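PDB 5C9F: ApRick protease from Rickettsia conorii, which cleaves peptide bonds as a retropepsin-like aspartic protease, this construct being the protease domain of a longer, probably membrane-bound protein. Local coordinates for the interface of chains A and B. Coordinates in Å, arbitrary orientation; residue numbers count along the deposited sequence, not the author numbering. Chains: chain A/B, ApRick protease.

The interface of chains A and B. Residues chain A 2, 4; chain B 116, 118, 125, 127.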
loop_
_atom_site.group_PDB
_atom_site.type_symbol
_atom_site.label_atom_id
_atom_site.label_comp_id
_atom_site.label_asym_id
_atom_site.label_seq_id
_atom_site.Cartn_x
_atom_site.Cartn_y
_atom_site.Cartn_z
ATOM N N TYR A 2 0.905 19.047 3.904
ATOM C CA TYR A 2 1.200 17.829 4.572
ATOM C C TYR A 2 1.544 16.767 3.539
ATOM O O TYR A 2 0.884 16.600 2.528
ATOM C CB TYR A 2 0.006 17.401 5.424
ATOM C CG TYR A 2 0.274 16.121 6.185
ATOM C CD1 TYR A 2 1.176 16.087 7.249
ATOM C CD2 TYR A 2 -0.372 14.931 5.844
ATOM C CE1 TYR A 2 1.407 14.913 7.965
ATOM C CE2 TYR A 2 -0.155 13.766 6.561
ATOM C CZ TYR A 2 0.729 13.755 7.623
ATOM O OH TYR A 2 0.933 12.588 8.324
ATOM N N TRP A 4 2.769 12.511 3.555
ATOM C CA TRP A 4 2.981 11.315 4.309
ATOM C C TRP A 4 3.085 10.176 3.308
ATOM O O TRP A 4 2.411 10.178 2.295
ATOM C CB TRP A 4 1.842 11.070 5.314
ATOM C CG TRP A 4 2.243 10.002 6.294
ATOM C CD1 TRP A 4 3.070 10.133 7.403
ATOM C CD2 TRP A 4 1.943 8.638 6.195
ATOM N NE1 TRP A 4 3.256 8.925 7.999
ATOM C CE2 TRP A 4 2.591 7.982 7.273
ATOM C CE3 TRP A 4 1.171 7.890 5.296
ATOM C CZ2 TRP A 4 2.459 6.624 7.501
ATOM C CZ3 TRP A 4 1.033 6.526 5.529
ATOM C CH2 TRP A 4 1.683 5.913 6.612
ATOM N N GLY B 116 0.615 6.739 11.414
ATOM C CA GLY B 116 0.829 8.184 11.411
ATOM C C GLY B 116 -0.288 8.933 12.116
ATOM O O GLY B 116 -1.482 8.560 12.010
ATOM N N ARG B 118 -1.070 13.165 13.113
ATOM C CA ARG B 118 -0.591 14.538 13.150
ATOM C C ARG B 118 -1.755 15.506 13.326
ATOM O O ARG B 118 -2.780 15.364 12.679
ATOM C CB ARG B 118 0.144 14.896 11.849
ATOM C CG ARG B 118 0.634 16.330 11.830
ATOM C CD ARG B 118 1.731 16.551 10.789
ATOM N NE ARG B 118 2.570 17.718 11.056
ATOM C CZ ARG B 118 3.840 17.693 11.474
ATOM N NH1 ARG B 118 4.483 16.550 11.706
ATOM N NH2 ARG B 118 4.484 18.845 11.680
ATOM N N ILE B 125 -4.854 14.238 11.168
ATOM C CA ILE B 125 -4.582 13.323 10.079
ATOM C C ILE B 125 -4.054 12.046 10.645
ATOM O O ILE B 125 -3.080 12.034 11.400
ATOM C CB ILE B 125 -3.516 13.875 9.078
ATOM C CG1 ILE B 125 -3.987 15.203 8.474
ATOM C CG2 ILE B 125 -3.259 12.845 7.957
ATOM C CD1 ILE B 125 -3.153 16.402 8.867
ATOM N N ASN B 127 -3.009 8.094 9.596
ATOM C CA ASN B 127 -2.608 7.175 8.518
ATOM C C ASN B 127 -2.445 5.773 9.093
ATOM O O ASN B 127 -1.936 5.622 10.236
ATOM C CB ASN B 127 -1.308 7.690 7.883
ATOM C CG ASN B 127 -1.549 8.856 6.921
ATOM O OD1 ASN B 127 -2.069 8.673 5.814
ATOM N ND2 ASN B 127 -1.246 10.055 7.361
#
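A:Trp4 lies flat against B:Asn127 where the N-terminal strand 2-14 of one retropepsin-like protomer packs on strands 116-120 and 123-131 of the other. The interface is two-fold symmetric, so the patch has a twin with the chains exchanged; the pairing is not necessarily the working dimer. The closest flat packing is this stack. Indole and amide planes are 12° apart, and the amide carbon CG of B:Asn127 comes to 3.3 Å from A:Trp4 CE3. CB of B:Asn127 sits over the face of the six-membered ring of A:Trp4, 3.5 Å from the centroid, a CH-pi contact displaced toward the rim. Both aromatic side chains of the strand have CG anti to the backbone N (chi1 -167° in A:Trp4, -179° in A:Tyr2), which carries the two rings toward chain B. A:Tyr2 buries the most surface of the patch, 62 Å², against B:Arg118, B:Ile125 and B:Asn127. ND2 of B:Asn127 lies in the plane of the A:Tyr2 ring, at its edge, 3.5 Å from the phenol OH, a near approach, too long to be counted as a hydrogen bond here. One tyrosine face is met by B:Ile125, whose CD1 stands 4.3 Å above the ring near the rim, while CG2 approaches A:Tyr2 CE2 at 3.5 Å. At the CE1 rim, on the same side of the ring as B:Ile125, CD of B:Arg118 is 3.3 Å from A:Tyr2 CE1. B:Arg118 is poorly ordered, so this distance and its guanidinium position are uncertain, and the margin is probably the looser, more solvent-facing side. B:Gly116 is also loosely apposed, its CA 4.3 Å from A:Trp4 NE1.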